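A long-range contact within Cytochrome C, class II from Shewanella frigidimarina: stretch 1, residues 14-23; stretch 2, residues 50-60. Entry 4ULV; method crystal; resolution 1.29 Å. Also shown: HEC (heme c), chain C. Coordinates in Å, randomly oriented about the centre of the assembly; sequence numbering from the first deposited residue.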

# COMPACT_ATOMS: atom_id res chain seq x y z
N ALA A 14 9.12 -0.27 -0.05
CA ALA A 14 8.07 -0.11 0.95
C ALA A 14 6.81 -0.89 0.48
O ALA A 14 6.23 -1.63 1.26
CB ALA A 14 7.69 1.34 1.16
N ALA A 15 6.52 -0.73 -0.80
CA ALA A 15 5.31 -1.44 -1.34
C ALA A 15 5.45 -2.95 -1.31
O ALA A 15 4.55 -3.68 -0.88
CB ALA A 15 5.05 -0.92 -2.79
N PHE A 16 6.62 -3.41 -1.73
CA PHE A 16 6.88 -4.86 -1.68
C PHE A 16 6.85 -5.41 -0.28
O PHE A 16 6.35 -6.53 -0.06
CB PHE A 16 8.18 -5.24 -2.38
CG PHE A 16 8.11 -5.19 -3.90
CD1 PHE A 16 7.21 -5.97 -4.62
CD2 PHE A 16 9.00 -4.40 -4.59
CE1 PHE A 16 7.23 -5.91 -6.01
CE2 PHE A 16 9.02 -4.33 -5.93
CZ PHE A 16 8.11 -5.06 -6.65
N GLY A 17 7.36 -4.68 0.70
CA GLY A 17 7.23 -5.14 2.03
C GLY A 17 5.80 -5.35 2.50
O GLY A 17 5.48 -6.26 3.24
N LEU A 18 4.99 -4.38 2.16
CA LEU A 18 3.54 -4.46 2.50
C LEU A 18 2.85 -5.65 1.79
O LEU A 18 2.04 -6.35 2.42
CB LEU A 18 2.82 -3.18 2.26
CG LEU A 18 3.30 -1.96 3.04
CD1 LEU A 18 2.50 -0.79 2.49
CD2 LEU A 18 3.13 -2.11 4.51
N ILE A 19 3.24 -5.83 0.55
CA ILE A 19 2.70 -6.99 -0.23
C ILE A 19 3.10 -8.25 0.52
O ILE A 19 2.27 -9.18 0.73
CB ILE A 19 3.24 -6.98 -1.64
CG1 ILE A 19 2.61 -5.86 -2.44
CG2 ILE A 19 3.08 -8.32 -2.34
CD1 ILE A 19 3.27 -5.58 -3.76
N ALA A 20 4.38 -8.35 0.89
CA ALA A 20 4.92 -9.60 1.52
C ALA A 20 4.21 -9.87 2.85
O ALA A 20 3.89 -11.01 3.19
CB ALA A 20 6.40 -9.54 1.72
N TYR A 21 3.95 -8.84 3.63
CA TYR A 21 3.28 -9.05 4.91
C TYR A 21 1.87 -9.64 4.71
O TYR A 21 1.49 -10.57 5.40
CB TYR A 21 3.18 -7.73 5.71
CG TYR A 21 2.40 -7.82 6.98
CD1 TYR A 21 2.99 -8.26 8.16
CD2 TYR A 21 1.01 -7.57 6.98
CE1 TYR A 21 2.27 -8.37 9.34
CE2 TYR A 21 0.27 -7.69 8.16
CZ TYR A 21 0.90 -8.12 9.32
OH TYR A 21 0.22 -8.24 10.49
N ASN A 22 1.15 -9.09 3.76
CA ASN A 22 -0.21 -9.54 3.54
C ASN A 22 -0.26 -10.91 2.87
O ASN A 22 -1.00 -11.77 3.33
CB ASN A 22 -0.97 -8.46 2.72
CG ASN A 22 -1.43 -7.31 3.59
OD1 ASN A 22 -2.44 -7.42 4.26
ND2 ASN A 22 -0.63 -6.25 3.67
N PHE A 23 0.58 -11.08 1.86
CA PHE A 23 0.64 -12.37 1.17
C PHE A 23 1.12 -13.47 2.12
O PHE A 23 0.67 -14.63 2.06
CB PHE A 23 1.57 -12.25 -0.03
CG PHE A 23 1.50 -13.42 -0.99
CD1 PHE A 23 0.39 -13.60 -1.76
CD2 PHE A 23 2.56 -14.26 -1.18
CE1 PHE A 23 0.26 -14.64 -2.65
CE2 PHE A 23 2.47 -15.30 -2.05
CZ PHE A 23 1.32 -15.48 -2.82
N ALA A 50 -4.54 -4.45 -4.54
CA ALA A 50 -4.35 -2.99 -4.61
C ALA A 50 -2.89 -2.62 -4.58
O ALA A 50 -2.38 -1.82 -5.35
CB ALA A 50 -5.07 -2.32 -3.46
N LEU A 51 -2.15 -3.28 -3.68
CA LEU A 51 -0.71 -3.03 -3.52
C LEU A 51 0.10 -3.38 -4.72
O LEU A 51 1.13 -2.81 -5.03
CB LEU A 51 -0.14 -3.70 -2.27
CG LEU A 51 -0.55 -3.14 -0.91
CD1 LEU A 51 -0.35 -4.16 0.22
CD2 LEU A 51 0.15 -1.79 -0.57
N SER A 52 -0.36 -4.43 -5.45
CA SER A 52 0.34 -4.87 -6.60
C SER A 52 0.52 -3.84 -7.68
O SER A 52 1.42 -3.91 -8.51
CB SER A 52 -0.33 -6.13 -7.20
OG SER A 52 -1.52 -5.79 -7.89
N LYS A 53 -0.37 -2.83 -7.65
CA LYS A 53 -0.33 -1.76 -8.61
C LYS A 53 0.62 -0.58 -8.23
O LYS A 53 0.77 0.32 -9.03
CB LYS A 53 -1.73 -1.19 -8.82
CG LYS A 53 -2.72 -2.22 -9.41
CD LYS A 53 -4.07 -1.62 -9.64
CE LYS A 53 -4.99 -1.98 -8.53
NZ LYS A 53 -6.38 -1.55 -8.82
N ILE A 54 1.18 -0.69 -7.04
CA ILE A 54 2.01 0.43 -6.45
C ILE A 54 3.50 0.43 -6.88
O ILE A 54 4.00 1.45 -7.30
CB ILE A 54 1.86 0.46 -4.95
CG1 ILE A 54 0.43 0.68 -4.49
CG2 ILE A 54 2.77 1.55 -4.30
CD1 ILE A 54 -0.23 1.87 -4.97
N PRO A 55 4.21 -0.71 -6.81
CA PRO A 55 5.72 -0.59 -6.92
C PRO A 55 6.24 -0.28 -8.29
O PRO A 55 7.38 0.25 -8.40
CB PRO A 55 6.25 -1.96 -6.48
CG PRO A 55 5.07 -2.89 -6.71
CD PRO A 55 3.83 -2.07 -6.41
N HIS A 56 5.52 -0.61 -9.39
CA HIS A 56 6.05 -0.40 -10.71
C HIS A 56 6.58 1.05 -10.93
O HIS A 56 7.61 1.24 -11.61
CB HIS A 56 4.98 -0.74 -11.74
CG HIS A 56 5.44 -0.55 -13.13
ND1 HIS A 56 5.16 0.59 -13.85
CD2 HIS A 56 6.17 -1.32 -13.94
CE1 HIS A 56 5.69 0.50 -15.05
NE2 HIS A 56 6.32 -0.66 -15.13
N GLU A 57 5.83 2.03 -10.44
CA GLU A 57 6.17 3.45 -10.59
C GLU A 57 7.60 3.76 -10.12
O GLU A 57 8.23 4.68 -10.66
CB GLU A 57 5.18 4.28 -9.81
CG GLU A 57 5.37 5.80 -10.03
CD GLU A 57 4.36 6.68 -9.37
OE1 GLU A 57 3.39 6.14 -8.75
OE2 GLU A 57 4.48 7.93 -9.56
N GLY A 58 8.09 3.01 -9.14
CA GLY A 58 9.44 3.25 -8.66
C GLY A 58 10.58 2.80 -9.56
O GLY A 58 11.73 3.13 -9.26
N PHE A 59 10.32 2.02 -10.61
CA PHE A 59 11.40 1.48 -11.44
C PHE A 59 11.89 2.42 -12.54
O PHE A 59 11.82 2.12 -13.75
CB PHE A 59 11.02 0.11 -11.97
CG PHE A 59 11.03 -0.95 -10.90
CD1 PHE A 59 12.21 -1.62 -10.56
CD2 PHE A 59 9.85 -1.24 -10.17
CE1 PHE A 59 12.18 -2.54 -9.54
CE2 PHE A 59 9.88 -2.18 -9.16
CZ PHE A 59 11.06 -2.84 -8.85
N ILE A 60 12.38 3.57 -12.07
CA ILE A 60 12.83 4.63 -12.96
C ILE A 60 14.21 4.31 -13.53
O ILE A 60 15.05 3.61 -12.87
CB ILE A 60 12.76 6.02 -12.25
CG1 ILE A 60 13.82 6.09 -11.12
CG2 ILE A 60 11.35 6.21 -11.69
CD1 ILE A 60 13.86 7.49 -10.53
FE HEC C . 9.12 -8.63 -5.31
CHA HEC C . 11.63 -6.81 -3.83
CHB HEC C . 8.06 -9.60 -2.27
CHC HEC C . 6.30 -9.87 -6.73
CHD HEC C . 10.16 -7.54 -8.36
NA HEC C . 9.75 -8.22 -3.36
C1A HEC C . 10.80 -7.49 -2.93
C2A HEC C . 10.91 -7.52 -1.53
C3A HEC C . 9.90 -8.31 -1.09
C4A HEC C . 9.18 -8.73 -2.26
CMA HEC C . 9.60 -8.69 0.32
CAA HEC C . 11.99 -6.80 -0.71
CBA HEC C . 11.52 -5.38 -0.36
CGA HEC C . 12.51 -4.64 0.54
O1A HEC C . 13.54 -4.21 0.05
O2A HEC C . 12.19 -4.46 1.73
NB HEC C . 7.38 -9.49 -4.61
C1B HEC C . 7.16 -9.94 -3.34
C2B HEC C . 6.05 -10.78 -3.22
C3B HEC C . 5.58 -10.82 -4.51
C4B HEC C . 6.38 -10.05 -5.35
CMB HEC C . 5.58 -11.51 -2.03
CAB HEC C . 4.38 -11.58 -5.06
CBB HEC C . 3.16 -11.61 -4.15
NC HEC C . 8.29 -8.65 -7.24
C1C HEC C . 7.13 -9.29 -7.66
C2C HEC C . 6.99 -9.19 -9.06
C3C HEC C . 8.10 -8.50 -9.54
C4C HEC C . 8.87 -8.20 -8.35
CMC HEC C . 5.81 -9.80 -9.83
CAC HEC C . 8.50 -8.16 -10.94
CBC HEC C . 7.45 -7.99 -12.00
ND HEC C . 10.63 -7.35 -5.99
C1D HEC C . 10.97 -7.13 -7.25
C2D HEC C . 12.21 -6.43 -7.37
C3D HEC C . 12.56 -6.14 -6.08
C4D HEC C . 11.61 -6.77 -5.24
CMD HEC C . 12.90 -6.00 -8.60
CAD HEC C . 13.73 -5.31 -5.64
CBD HEC C . 13.34 -3.88 -5.25
CGD HEC C . 14.54 -3.02 -4.79
O1D HEC C . 15.38 -3.59 -4.01
O2D HEC C . 14.60 -1.89 -5.28

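The contact between the two stretches is held together by apolar packing, with no hydrogen bond crossing from one to the other; 392 Å² of surface, summed over both sides, is buried in it. Its centre is Leu 51, which gives up more area to the opposite stretch than any other residue. The CA-to-CB bond of Leu 51 points toward the helix of residues 14-23, and the side chain meets successive turns of it. Ile 19 CG1 lies 3.5 Å from Leu 51 CB, the tightest approach in the contact, while Leu 51 CD1 reaches past to Leu 18, 3.9 Å from Leu 18 CB. The CA-to-CB bond of Ile 19 points sideways, but its m,t rotamer brings the end of the chain closer to the second stretch.

One turn earlier in the helix, at Ala 15, the backbones come close, Ala 15 CA standing 5.7 Å from Pro 55 CA. Ala 15 CB fits against both Ile 54 and Pro 55, at 3.7 Å from Ile 54 CG2 and 4.0 Å from Pro 55 CD. Leu 51 to Ile 54 form a type I turn, closed by the hydrogen bond from Ile 54 N to Leu 51 O at 2.9 Å; the CA-to-CB bonds of Leu 51 and Ile 54 point toward the helix, although the end of Ile 54 leads away, and those of Ser 52 and Lys 53 point away.

Phe 16 extends the apolar surface to the heme. Its CA-to-CB bond points away from the second stretch, yet the ring swings back far enough for Phe 16 CZ to lie 3.6 Å from Pro 55 CB. That proline carbon sits over one ring face, 3.9 Å from the centroid of the Phe 16 ring and 23° off its normal, a CH-pi contact. The opposite face is covered by heme c, with Phe 16 CE1 3.2 Å from HEC NC, so the ring is sandwiched between proline and porphyrin. Phe 59 closes the edge, its CZ 3.9 Å from Phe 16 CE2 in an edge-to-edge approach.

At the other end, Asn 22 forms the polar margin. Its CA-to-CB bond points toward the second stretch, but Asn 22 ND2 makes only a van der Waals contact there, 4.0 Å from Leu 51 CD1. The amide is instead turned back on its own helix, where Asn 22 ND2 donates to Leu 18 O at 2.9 Å with a nearly straight angle of 164°; both amide ends also find hydrogen-bonding partners elsewhere in the structure.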